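Phenazine biosynthesis protein PhzF family (Enterococcus faecalis, PDB 1S7J) probably acts as an isomerase of the PhzF family, whose members share the two-lobed fold of diaminopimelate epimerase. Local coordinates at residues 68-79 and 93-102; 109-117 and 239-249. All coordinates share one frame; numbering follows the deposited sequence.

Contact 1: 68-79 and 93-102; sequences IDLCGHATLATA and LHFTSQSGPL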
# COMPACT_ATOMS: atom_id res chain seq x y z
N ILE A 68 6.75 -11.01 4.71
CA ILE A 68 6.69 -10.60 3.32
C ILE A 68 7.93 -9.75 2.91
O ILE A 68 8.62 -9.20 3.76
CB ILE A 68 5.34 -9.87 3.02
CG1 ILE A 68 5.23 -9.49 1.50
CG2 ILE A 68 5.18 -8.65 3.92
CD1 ILE A 68 5.40 -10.63 0.49
N ASP A 69 8.19 -9.71 1.60
CA ASP A 69 9.33 -8.95 1.05
C ASP A 69 9.21 -7.46 1.22
O ASP A 69 10.22 -6.75 1.28
CB ASP A 69 9.48 -9.24 -0.46
CG ASP A 69 9.86 -10.67 -0.76
OD1 ASP A 69 10.93 -11.12 -0.28
OD2 ASP A 69 9.10 -11.34 -1.49
N LEU A 70 7.97 -6.95 1.25
CA LEU A 70 7.76 -5.52 1.37
C LEU A 70 6.27 -5.15 1.35
O LEU A 70 5.46 -5.83 0.70
CB LEU A 70 8.44 -4.84 0.16
CG LEU A 70 8.73 -3.35 0.19
CD1 LEU A 70 9.93 -3.07 -0.70
CD2 LEU A 70 7.53 -2.51 -0.26
N CYS A 71 5.91 -4.12 2.10
CA CYS A 71 4.54 -3.59 2.09
C CYS A 71 4.59 -2.10 2.39
O CYS A 71 5.09 -1.66 3.43
CB CYS A 71 3.57 -4.36 3.03
SG CYS A 71 2.39 -5.42 2.09
N GLY A 72 4.15 -1.32 1.41
CA GLY A 72 4.17 0.13 1.49
C GLY A 72 3.47 0.86 2.63
O GLY A 72 4.08 1.71 3.27
N HIS A 73 2.19 0.58 2.85
CA HIS A 73 1.45 1.27 3.90
C HIS A 73 2.07 1.04 5.28
O HIS A 73 2.02 1.92 6.13
CB HIS A 73 -0.03 0.87 3.90
CG HIS A 73 -0.27 -0.55 4.29
ND1 HIS A 73 -0.90 -0.89 5.47
CD2 HIS A 73 0.05 -1.72 3.69
CE1 HIS A 73 -0.95 -2.21 5.57
NE2 HIS A 73 -0.38 -2.73 4.51
N ALA A 74 2.66 -0.13 5.47
CA ALA A 74 3.30 -0.48 6.73
C ALA A 74 4.63 0.23 6.91
O ALA A 74 5.15 0.33 8.03
CB ALA A 74 3.50 -1.99 6.82
N THR A 75 5.22 0.64 5.80
CA THR A 75 6.48 1.35 5.84
C THR A 75 6.15 2.79 6.21
O THR A 75 6.83 3.40 7.04
CB THR A 75 7.22 1.25 4.48
OG1 THR A 75 7.74 -0.07 4.33
CG2 THR A 75 8.39 2.22 4.43
N LEU A 76 5.09 3.31 5.61
CA LEU A 76 4.65 4.66 5.88
C LEU A 76 4.27 4.75 7.34
O LEU A 76 4.57 5.74 8.01
CB LEU A 76 3.44 4.99 4.99
CG LEU A 76 2.83 6.39 5.02
CD1 LEU A 76 2.08 6.63 3.75
CD2 LEU A 76 1.92 6.57 6.24
N ALA A 77 3.60 3.71 7.84
CA ALA A 77 3.17 3.64 9.21
C ALA A 77 4.34 3.67 10.15
O ALA A 77 4.35 4.43 11.11
CB ALA A 77 2.33 2.37 9.44
N THR A 78 5.34 2.83 9.88
CA THR A 78 6.55 2.77 10.71
C THR A 78 7.25 4.10 10.71
O THR A 78 7.87 4.48 11.70
CB THR A 78 7.51 1.74 10.20
OG1 THR A 78 6.90 0.46 10.23
CG2 THR A 78 8.75 1.70 11.07
N ALA A 79 7.21 4.79 9.58
CA ALA A 79 7.84 6.08 9.45
C ALA A 79 7.07 7.07 10.33
O ALA A 79 7.67 7.83 11.11
CB ALA A 79 7.79 6.54 7.98
N LEU A 93 13.78 9.46 6.60
CA LEU A 93 14.10 8.24 7.34
C LEU A 93 14.70 7.19 6.38
O LEU A 93 14.20 7.00 5.26
CB LEU A 93 12.82 7.71 8.00
CG LEU A 93 12.74 7.42 9.50
CD1 LEU A 93 13.95 7.94 10.25
CD2 LEU A 93 11.44 8.01 10.05
N HIS A 94 15.75 6.51 6.81
CA HIS A 94 16.40 5.50 5.99
C HIS A 94 16.28 4.13 6.61
O HIS A 94 16.70 3.92 7.75
CB HIS A 94 17.88 5.86 5.79
CG HIS A 94 18.10 7.20 5.15
ND1 HIS A 94 17.68 7.47 3.86
CD2 HIS A 94 18.61 8.35 5.63
CE1 HIS A 94 17.93 8.74 3.58
NE2 HIS A 94 18.49 9.30 4.63
N PHE A 95 15.72 3.18 5.87
CA PHE A 95 15.55 1.83 6.37
C PHE A 95 16.45 0.84 5.65
O PHE A 95 16.85 1.07 4.51
CB PHE A 95 14.09 1.38 6.20
CG PHE A 95 13.11 2.25 6.91
CD1 PHE A 95 12.86 2.09 8.28
CD2 PHE A 95 12.41 3.23 6.23
CE1 PHE A 95 11.93 2.89 8.95
CE2 PHE A 95 11.47 4.04 6.88
CZ PHE A 95 11.24 3.87 8.25
N THR A 96 16.78 -0.27 6.33
CA THR A 96 17.60 -1.31 5.73
C THR A 96 16.87 -2.66 5.68
O THR A 96 17.18 -3.58 6.41
CB THR A 96 18.97 -1.46 6.41
OG1 THR A 96 18.84 -1.91 7.77
CG2 THR A 96 19.69 -0.15 6.40
N SER A 97 15.91 -2.75 4.77
CA SER A 97 15.12 -3.97 4.62
C SER A 97 15.83 -5.13 3.92
O SER A 97 17.03 -5.08 3.64
CB SER A 97 13.82 -3.67 3.90
OG SER A 97 14.04 -3.32 2.54
N GLN A 98 15.08 -6.21 3.70
CA GLN A 98 15.63 -7.36 3.02
C GLN A 98 15.56 -7.09 1.51
O GLN A 98 16.26 -7.71 0.73
CB GLN A 98 14.93 -8.68 3.46
CG GLN A 98 13.45 -8.81 3.13
CD GLN A 98 12.89 -10.19 3.51
OE1 GLN A 98 13.17 -10.70 4.60
NE2 GLN A 98 12.14 -10.79 2.60
N SER A 99 14.74 -6.11 1.13
CA SER A 99 14.58 -5.68 -0.26
C SER A 99 15.38 -4.39 -0.54
O SER A 99 15.00 -3.58 -1.41
CB SER A 99 13.10 -5.43 -0.53
OG SER A 99 12.38 -6.61 -0.23
N GLY A 100 16.49 -4.23 0.17
CA GLY A 100 17.34 -3.08 -0.01
C GLY A 100 16.86 -1.82 0.69
O GLY A 100 15.73 -1.74 1.12
N PRO A 101 17.73 -0.80 0.76
CA PRO A 101 17.43 0.49 1.40
C PRO A 101 16.15 1.15 0.92
O PRO A 101 15.84 1.16 -0.28
CB PRO A 101 18.67 1.33 1.05
CG PRO A 101 19.17 0.71 -0.23
CD PRO A 101 19.04 -0.75 0.11
N LEU A 102 15.41 1.69 1.88
CA LEU A 102 14.15 2.37 1.64
C LEU A 102 14.21 3.72 2.33
O LEU A 102 14.89 3.86 3.35
CB LEU A 102 13.00 1.55 2.23
CG LEU A 102 12.94 0.08 1.85
CD1 LEU A 102 12.03 -0.67 2.79
CD2 LEU A 102 12.46 -0.04 0.42
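F95 reaches from strand 93-97 to helix 72-79, meeting T75, T78 and A79. At this buried end T78 CG2 approaches F95 CE1 obliquely at 4.0 Å, while A79 CA lies at the ring edge, 4.2 Å from F95 CZ. The T78 hydroxyl turns back along the helix, OG1 2.8 Å from A74 O, a bond that goes with chi1 at -60°, the methyl left anti to the backbone N and directed at the ring. L93 CD2 adds a contact of 3.9 Å to A79 O. As in diaminopimelate epimerase, whose lobes each curl strands round a central helix, strands enclose this helix, and its H73 hydrogen-bonds E46, the predicted active-site residue. Toward solvent the fit slackens. The L70 and L102 side chains pass in opposite directions, touching at CD1 and CD2, 4.1 Å apart, and beyond them lies the exposed turn of Q98 and S99. S99 OG donates to D69 O at 2.6 Å, tilted 34° from the carbonyl plane, whereas Q98 NE2 bonds only weakly to OD1 of poorly ordered D69. Between these segments apolar packing meets the helix and one strong hydroxyl-to-carbonyl bond the preceding loop; the helix's polar ties, to E46 and W61, go elsewhere.

Contact 2: 109-117 and 239-249; sequences EYYYLDFPY and VKENRVIIGGT
Y111 with G248, L113 with I246 and F115 with V244 form the hydrogen-bonded pairs of an antiparallel ladder whose strands run at 156° to each other. Each is bonded both ways, F115 N to V244 O at 2.7 Å. Between them, Y112/G247 and D114/I245 are non-hydrogen-bonded pairs. CH-pi contacts form a second group: G247, lacking a side chain, lets the Y112 ring lie over its CA, 3.9 Å from the centroid, and T249 CG2 sits over the centre of the Y110 ring. The ladder lies where the two lobes of the diaminopimelate epimerase-like fold adjoin, strand 110-116 pairing also with strand 100-107 and strand 243-259 with strand 234-240. Helix 72-85 lies on the L113 face, as does helix 207-218, whose I211 packs on V244 and I246. The apolar contacts there include I246 CD1 at the F115 ring edge, 3.3 Å from its CE2. Beside the type II turn K240-R243, V239 CG1 meets the edge of the Y117 ring, 3.3 Å from its CE2. The salt bridge lies on the I245 side: with chi2 bent to 68°, the R243 guanidinium lays one face over F115 C and P116 N, NH1 reaching D114 OD1 at 2.9 Å and NE adding a weaker bond.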
# COMPACT_ATOMS: atom_id res chain seq x y z
N GLU A 109 2.20 17.08 6.96
CA GLU A 109 1.59 15.86 7.51
C GLU A 109 1.59 14.70 6.52
O GLU A 109 0.86 13.71 6.70
CB GLU A 109 0.16 16.14 8.02
CG GLU A 109 -0.11 15.82 9.50
CD GLU A 109 0.22 16.98 10.48
OE1 GLU A 109 -0.70 17.43 11.20
OE2 GLU A 109 1.39 17.42 10.53
N TYR A 110 2.37 14.82 5.45
CA TYR A 110 2.47 13.75 4.47
C TYR A 110 3.77 13.03 4.57
O TYR A 110 4.76 13.57 5.04
CB TYR A 110 2.27 14.27 3.06
CG TYR A 110 0.85 14.61 2.73
CD1 TYR A 110 0.26 15.78 3.22
CD2 TYR A 110 0.08 13.78 1.90
CE1 TYR A 110 -1.06 16.12 2.89
CE2 TYR A 110 -1.23 14.11 1.56
CZ TYR A 110 -1.79 15.28 2.06
OH TYR A 110 -3.08 15.62 1.71
N TYR A 111 3.73 11.75 4.20
CA TYR A 111 4.89 10.87 4.20
C TYR A 111 5.00 10.36 2.76
O TYR A 111 3.99 9.95 2.16
CB TYR A 111 4.68 9.73 5.22
CG TYR A 111 4.39 10.27 6.61
CD1 TYR A 111 3.13 10.80 6.92
CD2 TYR A 111 5.42 10.41 7.56
CE1 TYR A 111 2.91 11.48 8.12
CE2 TYR A 111 5.19 11.08 8.77
CZ TYR A 111 3.93 11.62 9.03
OH TYR A 111 3.72 12.37 10.15
N TYR A 112 6.19 10.47 2.19
CA TYR A 112 6.42 10.08 0.81
C TYR A 112 7.23 8.82 0.59
O TYR A 112 8.32 8.65 1.13
CB TYR A 112 7.03 11.25 0.05
CG TYR A 112 6.13 12.45 0.01
CD1 TYR A 112 6.02 13.30 1.12
CD2 TYR A 112 5.36 12.74 -1.12
CE1 TYR A 112 5.15 14.40 1.10
CE2 TYR A 112 4.49 13.83 -1.15
CZ TYR A 112 4.38 14.65 -0.04
OH TYR A 112 3.51 15.71 -0.07
N LEU A 113 6.65 7.91 -0.18
CA LEU A 113 7.30 6.66 -0.53
C LEU A 113 7.60 6.71 -2.01
O LEU A 113 6.90 7.40 -2.77
CB LEU A 113 6.37 5.48 -0.23
CG LEU A 113 6.15 5.03 1.21
CD1 LEU A 113 5.68 6.17 2.09
CD2 LEU A 113 5.12 3.93 1.20
N ASP A 114 8.62 5.99 -2.42
CA ASP A 114 9.02 5.96 -3.83
C ASP A 114 8.91 4.55 -4.39
O ASP A 114 9.29 3.58 -3.74
CB ASP A 114 10.47 6.45 -3.97
CG ASP A 114 11.44 5.66 -3.10
OD1 ASP A 114 11.98 4.64 -3.58
OD2 ASP A 114 11.64 6.04 -1.93
N PHE A 115 8.40 4.45 -5.61
CA PHE A 115 8.25 3.15 -6.26
C PHE A 115 8.74 3.21 -7.70
O PHE A 115 8.75 4.27 -8.32
CB PHE A 115 6.78 2.70 -6.23
CG PHE A 115 6.30 2.30 -4.88
CD1 PHE A 115 6.53 1.01 -4.39
CD2 PHE A 115 5.59 3.21 -4.08
CE1 PHE A 115 6.08 0.63 -3.14
CE2 PHE A 115 5.14 2.84 -2.83
CZ PHE A 115 5.37 1.55 -2.35
N PRO A 116 9.19 2.06 -8.25
CA PRO A 116 9.68 2.00 -9.63
C PRO A 116 8.63 2.45 -10.66
O PRO A 116 7.45 2.20 -10.49
CB PRO A 116 10.04 0.52 -9.81
CG PRO A 116 9.23 -0.19 -8.72
CD PRO A 116 9.35 0.76 -7.58
N TYR A 117 9.09 3.15 -11.70
CA TYR A 117 8.19 3.63 -12.77
C TYR A 117 7.99 2.47 -13.74
O TYR A 117 8.86 2.19 -14.58
CB TYR A 117 8.83 4.82 -13.52
CG TYR A 117 7.93 5.50 -14.55
CD1 TYR A 117 7.60 4.86 -15.76
CD2 TYR A 117 7.43 6.78 -14.32
CE1 TYR A 117 6.79 5.49 -16.71
CE2 TYR A 117 6.62 7.42 -15.27
CZ TYR A 117 6.30 6.77 -16.45
OH TYR A 117 5.47 7.39 -17.35
N VAL A 239 5.43 12.14 -10.82
CA VAL A 239 6.19 11.39 -11.78
C VAL A 239 7.59 11.96 -11.92
O VAL A 239 7.77 13.16 -12.11
CB VAL A 239 5.52 11.39 -13.18
CG1 VAL A 239 6.33 10.55 -14.15
CG2 VAL A 239 4.10 10.87 -13.08
N LYS A 240 8.57 11.10 -11.73
CA LYS A 240 9.96 11.45 -11.88
C LYS A 240 10.44 10.54 -13.01
O LYS A 240 9.73 9.61 -13.45
CB LYS A 240 10.75 11.12 -10.58
CG LYS A 240 10.68 12.21 -9.50
CD LYS A 240 11.28 11.70 -8.17
CE LYS A 240 12.69 11.12 -8.32
NZ LYS A 240 13.19 10.41 -7.09
N GLU A 241 11.66 10.76 -13.49
CA GLU A 241 12.19 9.99 -14.58
C GLU A 241 12.52 8.66 -13.95
O GLU A 241 13.34 8.67 -12.98
CB GLU A 241 13.47 10.68 -14.95
CG GLU A 241 13.34 11.64 -16.10
CD GLU A 241 12.37 12.78 -15.80
OE1 GLU A 241 12.76 13.72 -15.09
OE2 GLU A 241 11.22 12.73 -16.30
N ASN A 242 11.97 7.49 -14.37
CA ASN A 242 12.24 6.16 -13.86
C ASN A 242 11.88 5.92 -12.35
O ASN A 242 12.43 5.00 -11.71
CB ASN A 242 13.71 5.80 -14.09
CG ASN A 242 13.86 4.38 -14.61
OD1 ASN A 242 13.27 4.02 -15.63
ND2 ASN A 242 14.65 3.56 -13.90
N ARG A 243 10.92 6.69 -11.83
CA ARG A 243 10.50 6.52 -10.44
C ARG A 243 9.21 7.31 -10.17
O ARG A 243 8.99 8.36 -10.78
CB ARG A 243 11.62 7.00 -9.49
CG ARG A 243 11.63 6.33 -8.11
CD ARG A 243 12.01 4.85 -8.21
NE ARG A 243 11.93 4.18 -6.90
CZ ARG A 243 12.39 2.95 -6.66
NH1 ARG A 243 12.27 2.43 -5.43
NH2 ARG A 243 12.96 2.24 -7.62
N VAL A 244 8.33 6.76 -9.33
CA VAL A 244 7.08 7.46 -8.97
C VAL A 244 7.02 7.65 -7.46
O VAL A 244 7.51 6.81 -6.69
CB VAL A 244 5.81 6.73 -9.47
CG1 VAL A 244 5.76 6.74 -10.98
CG2 VAL A 244 5.75 5.33 -8.94
N ILE A 245 6.43 8.77 -7.04
CA ILE A 245 6.31 9.12 -5.62
C ILE A 245 4.87 9.24 -5.14
O ILE A 245 4.05 9.90 -5.78
CB ILE A 245 6.98 10.48 -5.34
CG1 ILE A 245 8.40 10.51 -5.91
CG2 ILE A 245 6.99 10.76 -3.84
CD1 ILE A 245 9.33 9.46 -5.34
N ILE A 246 4.56 8.57 -4.03
CA ILE A 246 3.22 8.66 -3.44
C ILE A 246 3.33 9.22 -2.03
O ILE A 246 4.18 8.79 -1.24
CB ILE A 246 2.49 7.28 -3.38
CG1 ILE A 246 3.29 6.27 -2.56
CG2 ILE A 246 2.22 6.77 -4.76
CD1 ILE A 246 2.63 4.94 -2.45
N GLY A 247 2.49 10.19 -1.72
CA GLY A 247 2.50 10.78 -0.40
C GLY A 247 1.16 10.64 0.27
O GLY A 247 0.13 10.90 -0.36
N GLY A 248 1.14 10.24 1.53
CA GLY A 248 -0.13 10.10 2.22
C GLY A 248 -0.10 10.44 3.69
O GLY A 248 0.97 10.41 4.31
N THR A 249 -1.25 10.82 4.23
CA THR A 249 -1.37 11.15 5.65
C THR A 249 -1.50 9.85 6.47
O THR A 249 -1.39 8.76 5.91
CB THR A 249 -2.59 12.08 5.94
OG1 THR A 249 -3.79 11.53 5.37
CG2 THR A 249 -2.35 13.46 5.35

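In the fold
Both contacts pass from buried packing to an exposed turn, yet they join different elements. Contact 1 sets a helix against strands by side-chain fit, burying 427 Å² in all; contact 2 pairs, through their backbones, two strands far apart in sequence, and buries 943 Å². They meet around helix 72-85, where L76, turned away from strand 93-97, packs on the other side: its CG lies 3.8 Å from Y111 CB, and L113 CD2 comes within 3.2 Å of G72 O. Strands 100-107 and 110-116 are neighbours, linking the two contacts. At their solvent ends the chemistry diverges, a serine-to-carbonyl bond in contact 1 and an arginine-aspartate salt bridge in contact 2.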